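Local coordinates for uncharacterized protein (Pseudomonas aeruginosa PAO1, PDB 4R1D), which binds calcium and probably acts as a lipase effector of the type VI secretion system, toxic to rival bacteria unless neutralised by its immunity protein, at residues M151-L155 and A548-I553. Sequence-based numbering, arbitrary orientation.
With CA (calcium ion), chain C.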
ATOM      1  N   MET A 151       4.483 -13.004 -21.050  1.00 15.14           N
ATOM      2  CA  MET A 151       3.148 -13.278 -21.536  1.00 16.25           C
ATOM      3  C   MET A 151       2.906 -12.514 -22.833  1.00 15.26           C
ATOM      4  O   MET A 151       2.289 -13.024 -23.773  1.00 15.02           O
ATOM      5  CB  MET A 151       2.105 -12.899 -20.480  1.00 13.28           C
ATOM      6  CG  MET A 151       2.139 -13.788 -19.258  1.00 15.10           C
ATOM      7  SD  MET A 151       0.704 -13.532 -18.178  1.00 19.48           S
ATOM      8  CE  MET A 151       0.972 -11.832 -17.590  1.00 18.39           C
ATOM      9  N   GLU A 152       3.392 -11.283 -22.884  1.00 14.00           N
ATOM     10  CA  GLU A 152       3.182 -10.460 -24.074  1.00 18.00           C
ATOM     11  C   GLU A 152       3.814 -11.128 -25.297  1.00 16.32           C
ATOM     12  O   GLU A 152       3.166 -11.278 -26.338  1.00 17.59           O
ATOM     13  CB  GLU A 152       3.773  -9.063 -23.867  1.00 15.05           C
ATOM     14  CG  GLU A 152       3.479  -8.081 -24.995  1.00 19.88           C
ATOM     15  CD  GLU A 152       2.144  -7.373 -24.838  1.00 21.27           C
ATOM     16  OE1 GLU A 152       1.663  -7.211 -23.704  1.00 18.33           O
ATOM     17  OE2 GLU A 152       1.562  -6.967 -25.855  1.00 25.19           O
ATOM     18  N   ARG A 153       5.076 -11.529 -25.176  1.00 17.95           N
ATOM     19  CA  ARG A 153       5.758 -12.131 -26.324  1.00 19.31           C
ATOM     20  C   ARG A 153       5.224 -13.518 -26.641  1.00 17.77           C
ATOM     21  O   ARG A 153       5.049 -13.875 -27.812  1.00 19.08           O
ATOM     22  CB  ARG A 153       7.285 -12.156 -26.160  1.00 19.54           C
ATOM     23  CG  ARG A 153       7.884 -13.069 -25.111  1.00 21.37           C
ATOM     24  CD  ARG A 153       9.426 -12.978 -25.176  1.00 29.01           C
ATOM     25  NE  ARG A 153      10.086 -13.934 -24.294  1.00 31.73           N
ATOM     26  CZ  ARG A 153      10.613 -15.085 -24.699  1.00 29.37           C
ATOM     27  NH1 ARG A 153      10.582 -15.425 -25.984  1.00 25.05           N
ATOM     28  NH2 ARG A 153      11.181 -15.894 -23.816  1.00 34.02           N
ATOM     29  N   ARG A 154       4.954 -14.300 -25.604  1.00 14.30           N
ATOM     30  CA  ARG A 154       4.402 -15.639 -25.830  1.00 16.88           C
ATOM     31  C   ARG A 154       3.040 -15.555 -26.515  1.00 18.14           C
ATOM     32  O   ARG A 154       2.784 -16.251 -27.496  1.00 16.25           O
ATOM     33  CB  ARG A 154       4.303 -16.423 -24.513  1.00 14.97           C
ATOM     34  CG  ARG A 154       5.668 -16.844 -23.925  1.00 16.21           C
ATOM     35  CD  ARG A 154       6.109 -18.208 -24.447  1.00 20.13           C
ATOM     36  NE  ARG A 154       7.299 -18.698 -23.758  1.00 20.55           N
ATOM     37  CZ  ARG A 154       8.530 -18.637 -24.253  1.00 20.76           C
ATOM     38  NH1 ARG A 154       8.739 -18.118 -25.459  1.00 25.36           N
ATOM     39  NH2 ARG A 154       9.555 -19.106 -23.546  1.00 20.91           N
ATOM     40  N   LEU A 155       2.166 -14.689 -26.023  1.00 17.77           N
ATOM     41  CA  LEU A 155       0.806 -14.626 -26.571  1.00 15.89           C
ATOM     42  C   LEU A 155       0.750 -13.961 -27.949  1.00 17.07           C
ATOM     43  O   LEU A 155      -0.216 -14.144 -28.697  1.00 20.49           O
ATOM     44  CB  LEU A 155      -0.158 -13.961 -25.582  1.00 15.31           C
ATOM     45  CG  LEU A 155      -0.349 -14.739 -24.272  1.00 15.32           C
ATOM     46  CD1 LEU A 155      -1.012 -13.870 -23.203  1.00 15.14           C
ATOM     47  CD2 LEU A 155      -1.158 -16.021 -24.501  1.00 17.49           C
ATOM     48  N   ALA A 548       0.086 -19.656 -15.613  1.00 13.19           N
ATOM     49  CA  ALA A 548      -0.566 -18.445 -16.108  1.00 14.14           C
ATOM     50  C   ALA A 548      -0.899 -18.555 -17.598  1.00 12.48           C
ATOM     51  O   ALA A 548      -2.031 -18.309 -18.015  1.00 13.55           O
ATOM     52  CB  ALA A 548       0.305 -17.228 -15.853  1.00 14.89           C
ATOM     53  N   LEU A 549       0.087 -18.928 -18.404  1.00 15.72           N
ATOM     54  CA  LEU A 549      -0.151 -19.036 -19.836  1.00 14.85           C
ATOM     55  C   LEU A 549      -1.161 -20.138 -20.147  1.00 16.77           C
ATOM     56  O   LEU A 549      -2.019 -19.981 -21.012  1.00 13.60           O
ATOM     57  CB  LEU A 549       1.166 -19.259 -20.577  1.00 12.47           C
ATOM     58  CG  LEU A 549       2.059 -18.012 -20.572  1.00 14.32           C
ATOM     59  CD1 LEU A 549       3.471 -18.397 -20.900  1.00 15.78           C
ATOM     60  CD2 LEU A 549       1.510 -16.967 -21.562  1.00 14.80           C
ATOM     61  N   TYR A 550      -1.060 -21.253 -19.429  1.00 14.27           N
ATOM     62  CA  TYR A 550      -2.030 -22.332 -19.560  1.00 13.30           C
ATOM     63  C   TYR A 550      -3.444 -21.821 -19.277  1.00 16.62           C
ATOM     64  O   TYR A 550      -4.371 -22.076 -20.043  1.00 14.13           O
ATOM     65  CB  TYR A 550      -1.683 -23.471 -18.591  1.00 15.01           C
ATOM     66  CG  TYR A 550      -2.716 -24.555 -18.530  1.00 14.77           C
ATOM     67  CD1 TYR A 550      -2.663 -25.639 -19.400  1.00 19.17           C
ATOM     68  CD2 TYR A 550      -3.740 -24.517 -17.587  1.00 16.49           C
ATOM     69  CE1 TYR A 550      -3.612 -26.655 -19.341  1.00 16.03           C
ATOM     70  CE2 TYR A 550      -4.699 -25.531 -17.525  1.00 17.92           C
ATOM     71  CZ  TYR A 550      -4.624 -26.591 -18.404  1.00 15.06           C
ATOM     72  OH  TYR A 550      -5.568 -27.581 -18.351  1.00 17.60           O
ATOM     73  N   GLY A 551      -3.613 -21.095 -18.173  1.00 16.59           N
ATOM     74  CA  GLY A 551      -4.907 -20.527 -17.852  1.00 14.59           C
ATOM     75  C   GLY A 551      -5.443 -19.627 -18.964  1.00 15.00           C
ATOM     76  O   GLY A 551      -6.610 -19.707 -19.349  1.00 13.35           O
ATOM     77  N   VAL A 552      -4.580 -18.772 -19.497  1.00 16.36           N
ATOM     78  CA  VAL A 552      -5.017 -17.831 -20.528  1.00 16.83           C
ATOM     79  C   VAL A 552      -5.512 -18.566 -21.771  1.00 15.53           C
ATOM     80  O   VAL A 552      -6.567 -18.224 -22.333  1.00 14.42           O
ATOM     81  CB  VAL A 552      -3.907 -16.847 -20.885  1.00 15.33           C
ATOM     82  CG1 VAL A 552      -4.262 -16.051 -22.153  1.00 14.10           C
ATOM     83  CG2 VAL A 552      -3.657 -15.914 -19.699  1.00 12.44           C
ATOM     84  N   ILE A 553      -4.758 -19.579 -22.190  1.00 14.41           N
ATOM     85  CA  ILE A 553      -5.163 -20.380 -23.340  1.00 15.41           C
ATOM     86  C   ILE A 553      -6.511 -21.079 -23.116  1.00 14.97           C
ATOM     87  O   ILE A 553      -7.402 -21.027 -23.974  1.00 14.46           O
ATOM     88  CB  ILE A 553      -4.109 -21.421 -23.724  1.00 14.35           C
ATOM     89  CG1 ILE A 553      -2.822 -20.728 -24.200  1.00 17.23           C
ATOM     90  CG2 ILE A 553      -4.683 -22.361 -24.809  1.00 14.58           C
ATOM     91  CD1 ILE A 553      -3.038 -19.761 -25.388  1.00 14.16           C
TER
HETATM   92 CA    CA C 601       0.455  -7.911 -27.790  1.00 22.22          CA
HETATM   93  O   HOH W   1       1.702  -5.824 -28.635  1.00 29.64           O
HETATM   94  O   HOH W   2      -0.624  -7.684 -30.186  1.00 28.46           O
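Met151 lays its CG against Leu549 CD2, 4.0 Å away, while its SD passes Ala548 CB at 4.4 Å; a bend at the last torsion (chi3 -66°) turns the terminal methyl away from Ala548. Glu152, on the opposite flank of the helix, binds the calcium through OE2 at 2.4 Å, and its OE1 is held by a salt bridge to Arg134 and a hydrogen bond from Val204 N. Asp156, Asp203 and the carbonyl oxygen of Phe202 also bind the ion, as do two waters. Arg154 contributes only its aliphatic stem, CG meeting Leu549 CD1 at 4.0 Å roughly at a right angle. Leu155, one turn on from Met151, closes the patch: its CG lies 4.0 Å from Leu549 CD2, and its CD2 reaches Val552 CG1 at 3.9 Å and, more loosely, Ile553 CD1. Leu549 CD2 therefore sits in a shallow hollow lined by Met151 CG, Arg154 CB and Leu155 CG. No hydrogen bond spans the interface, and the axes, 11.3 Å apart, cross at -48°. Leu155 and Val552 both rest on the side chain of calcium ligand Phe202. One face of helix 141-155 thus packs on helix 542-556 and another bears Glu152, beside the parallel sheet of an alpha/beta-hydrolase fold.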